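Local coordinates for macrophage migration inhibitory factor-like protein (PDB 6CUQ), which belongs to the macrophage migration inhibitory factor family and assembles as a trimer of alpha/beta subunits, each with two helices packed on a beta sheet, at residues R86-L91 with G100-N105. Sequence-based numbering, arbitrary orientation.
Sequences RYCKLL and GNIYLN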
ATOM      1  N   ARG B  86      10.057 -13.767  11.233  1.00 84.72           N
ATOM      2  CA  ARG B  86       8.766 -14.234  11.736  1.00 77.37           C
ATOM      3  C   ARG B  86       7.676 -14.148  10.671  1.00 76.41           C
ATOM      4  O   ARG B  86       6.823 -15.040  10.579  1.00 74.33           O
ATOM      5  CB  ARG B  86       8.390 -13.467  13.003  1.00 81.90           C
ATOM      6  CG  ARG B  86       9.347 -13.775  14.140  1.00 83.72           C
ATOM      7  CD  ARG B  86       8.725 -13.625  15.498  1.00 89.32           C
ATOM      8  NE  ARG B  86       7.697 -14.625  15.753  1.00 97.47           N
ATOM      9  CZ  ARG B  86       6.805 -14.526  16.733  1.00 95.02           C
ATOM     10  NH1 ARG B  86       6.829 -13.470  17.531  1.00 84.27           N
ATOM     11  NH2 ARG B  86       5.889 -15.468  16.905  1.00101.47           N
ATOM     12  N   TYR B  87       7.651 -13.068   9.886  1.00 74.43           N
ATOM     13  CA  TYR B  87       6.654 -12.957   8.821  1.00 65.35           C
ATOM     14  C   TYR B  87       6.881 -13.995   7.724  1.00 65.75           C
ATOM     15  O   TYR B  87       5.916 -14.520   7.153  1.00 57.92           O
ATOM     16  CB  TYR B  87       6.667 -11.555   8.220  1.00 61.12           C
ATOM     17  CG  TYR B  87       5.835 -10.570   8.996  1.00 64.98           C
ATOM     18  CD1 TYR B  87       4.455 -10.677   9.006  1.00 58.44           C
ATOM     19  CD2 TYR B  87       6.426  -9.531   9.711  1.00 66.92           C
ATOM     20  CE1 TYR B  87       3.679  -9.783   9.702  1.00 62.90           C
ATOM     21  CE2 TYR B  87       5.659  -8.627  10.415  1.00 66.07           C
ATOM     22  CZ  TYR B  87       4.283  -8.764  10.410  1.00 71.23           C
ATOM     23  OH  TYR B  87       3.494  -7.883  11.098  1.00 69.21           O
ATOM     24  N   CYS B  88       8.143 -14.256   7.372  1.00 63.14           N
ATOM     25  CA  CYS B  88       8.408 -15.261   6.347  1.00 74.71           C
ATOM     26  C   CYS B  88       8.026 -16.650   6.838  1.00 80.84           C
ATOM     27  O   CYS B  88       7.481 -17.458   6.074  1.00 80.14           O
ATOM     28  CB  CYS B  88       9.879 -15.205   5.917  1.00 78.08           C
ATOM     29  SG  CYS B  88      10.272 -13.759   4.890  1.00 75.69           S
ATOM     30  N   LYS B  89       8.263 -16.935   8.123  1.00 82.33           N
ATOM     31  CA  LYS B  89       7.834 -18.217   8.675  1.00 75.79           C
ATOM     32  C   LYS B  89       6.318 -18.303   8.720  1.00 70.27           C
ATOM     33  O   LYS B  89       5.746 -19.372   8.469  1.00 70.50           O
ATOM     34  CB  LYS B  89       8.437 -18.427  10.063  1.00 74.92           C
ATOM     35  N   LEU B  90       5.653 -17.180   8.988  1.00 68.36           N
ATOM     36  CA  LEU B  90       4.194 -17.160   9.037  1.00 70.26           C
ATOM     37  C   LEU B  90       3.571 -17.412   7.660  1.00 73.46           C
ATOM     38  O   LEU B  90       2.684 -18.264   7.522  1.00 67.18           O
ATOM     39  CB  LEU B  90       3.707 -15.833   9.628  1.00 58.12           C
ATOM     40  CG  LEU B  90       2.187 -15.710   9.519  1.00 55.94           C
ATOM     41  CD1 LEU B  90       1.590 -16.850  10.309  1.00 51.24           C
ATOM     42  CD2 LEU B  90       1.627 -14.344   9.963  1.00 54.30           C
ATOM     43  N   LEU B  91       3.983 -16.646   6.638  1.00 75.21           N
ATOM     44  CA  LEU B  91       3.387 -16.820   5.308  1.00 70.76           C
ATOM     45  C   LEU B  91       3.750 -18.165   4.702  1.00 71.98           C
ATOM     46  O   LEU B  91       2.980 -18.715   3.909  1.00 75.15           O
ATOM     47  CB  LEU B  91       3.797 -15.689   4.362  1.00 61.58           C
ATOM     48  CG  LEU B  91       3.219 -14.327   4.752  1.00 59.62           C
ATOM     49  CD1 LEU B  91       3.296 -13.351   3.606  1.00 58.39           C
ATOM     50  CD2 LEU B  91       1.799 -14.449   5.275  1.00 57.50           C
ATOM     51  N   GLY B 100      12.082 -16.713  -0.507  1.00 79.21           N
ATOM     52  CA  GLY B 100      12.598 -15.997  -1.656  1.00 67.97           C
ATOM     53  C   GLY B 100      11.557 -15.301  -2.511  1.00 71.85           C
ATOM     54  O   GLY B 100      11.925 -14.686  -3.516  1.00 87.26           O
ATOM     55  N   ASN B 101      10.273 -15.384  -2.161  1.00 65.14           N
ATOM     56  CA  ASN B 101       9.214 -14.707  -2.897  1.00 60.83           C
ATOM     57  C   ASN B 101       8.436 -13.742  -2.002  1.00 68.98           C
ATOM     58  O   ASN B 101       7.265 -13.453  -2.251  1.00 75.20           O
ATOM     59  CB  ASN B 101       8.276 -15.727  -3.540  1.00 60.20           C
ATOM     60  CG  ASN B 101       8.967 -16.579  -4.570  1.00 76.22           C
ATOM     61  OD1 ASN B 101       9.913 -16.137  -5.227  1.00 82.20           O
ATOM     62  ND2 ASN B 101       8.502 -17.810  -4.726  1.00 81.21           N
ATOM     63  N   ILE B 102       9.077 -13.239  -0.949  1.00 65.07           N
ATOM     64  CA  ILE B 102       8.480 -12.267  -0.041  1.00 68.30           C
ATOM     65  C   ILE B 102       9.427 -11.084   0.099  1.00 74.92           C
ATOM     66  O   ILE B 102      10.597 -11.263   0.450  1.00 74.23           O
ATOM     67  CB  ILE B 102       8.192 -12.878   1.344  1.00 68.08           C
ATOM     68  CG1 ILE B 102       7.239 -14.065   1.217  1.00 64.21           C
ATOM     69  CG2 ILE B 102       7.698 -11.802   2.308  1.00 59.54           C
ATOM     70  CD1 ILE B 102       7.045 -14.838   2.484  1.00 71.34           C
ATOM     71  N   TYR B 103       8.924  -9.882  -0.164  1.00 71.60           N
ATOM     72  CA  TYR B 103       9.650  -8.656   0.135  1.00 67.15           C
ATOM     73  C   TYR B 103       8.972  -7.929   1.292  1.00 72.16           C
ATOM     74  O   TYR B 103       7.747  -7.973   1.451  1.00 73.61           O
ATOM     75  CB  TYR B 103       9.714  -7.723  -1.072  1.00 61.62           C
ATOM     76  CG  TYR B 103      10.816  -8.015  -2.054  1.00 76.72           C
ATOM     77  CD1 TYR B 103      11.913  -8.776  -1.697  1.00 81.01           C
ATOM     78  CD2 TYR B 103      10.753  -7.518  -3.348  1.00 76.11           C
ATOM     79  CE1 TYR B 103      12.919  -9.034  -2.605  1.00 86.21           C
ATOM     80  CE2 TYR B 103      11.738  -7.776  -4.257  1.00 82.18           C
ATOM     81  CZ  TYR B 103      12.826  -8.533  -3.892  1.00 89.89           C
ATOM     82  OH  TYR B 103      13.815  -8.772  -4.830  1.00 82.03           O
ATOM     83  N   LEU B 104       9.781  -7.266   2.105  1.00 74.10           N
ATOM     84  CA  LEU B 104       9.276  -6.455   3.200  1.00 73.62           C
ATOM     85  C   LEU B 104       9.892  -5.066   3.145  1.00 83.13           C
ATOM     86  O   LEU B 104      11.011  -4.877   2.645  1.00 90.38           O
ATOM     87  CB  LEU B 104       9.581  -7.091   4.546  1.00 70.03           C
ATOM     88  CG  LEU B 104       8.969  -8.458   4.824  1.00 68.01           C
ATOM     89  CD1 LEU B 104       9.952  -9.573   4.454  1.00 62.03           C
ATOM     90  CD2 LEU B 104       8.564  -8.540   6.299  1.00 66.85           C
ATOM     91  N   ASN B 105       9.144  -4.101   3.676  1.00 70.68           N
ATOM     92  CA  ASN B 105       9.575  -2.716   3.806  1.00 71.66           C
ATOM     93  C   ASN B 105       9.300  -2.236   5.224  1.00 72.54           C
ATOM     94  O   ASN B 105       8.264  -2.564   5.815  1.00 74.72           O
ATOM     95  CB  ASN B 105       8.857  -1.817   2.795  1.00 75.89           C
ATOM     96  CG  ASN B 105       9.637  -1.660   1.499  1.00 86.97           C
ATOM     97  OD1 ASN B 105       9.338  -0.788   0.680  1.00 88.39           O
ATOM     98  ND2 ASN B 105      10.653  -2.503   1.313  1.00 82.38           N
TER
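Ile102 points from the strand toward the helix and sets its CD1 methyl 3.8 Å from Leu91 CB and 4.1 Å from Cys88 CA. The extended end of the isoleucine helps put it there: CD1 is anti to CA (chi2 172°), which carries the methyl toward the helix; the axes of residues 86-91 and 102-105 come within 9.8 Å. Its other branch, CG2, lies 4.1 Å from Cys88 SG. That sulfur also comes within 4.2 Å of Leu104 CD1, bridging the two inward-pointing strand residues. A turn before Leu91, Tyr87 meets the other methyl of Leu104: Leu104 CD2 sits 4.0 Å from Tyr87 CB and meets the ring obliquely at Tyr87 CD2. All these contacts are apolar; no hydrogen bond passes between helix and strand.

The polar groups are served elsewhere. Tyr87 sends its hydroxyl to Ser32 OG in helix 22-40, while its ring rests on Ile68 and Ile70 of strand 66-72. On the far face of the strand, Tyr103 points away and hydrogen-bonds Tyr46 O of the second subunit, whose strand extends the sheet antiparallel beside residues 103-105.

Helix 80-95 and strand 102-108 are the last two elements of a beta-alpha-beta unit begun by strand 66-72; the axes of residues 86-91 and 102-105 run at 143°, closer to antiparallel than parallel. Made of buried methyls, methylenes, sulfur and a ring edge-on to neither partner's claim, the contact implies helix-on-sheet cohesion by shape and hydrophobicity, while the polar ends pair outside it, in helix 22-40, the sheet and the neighbouring subunit.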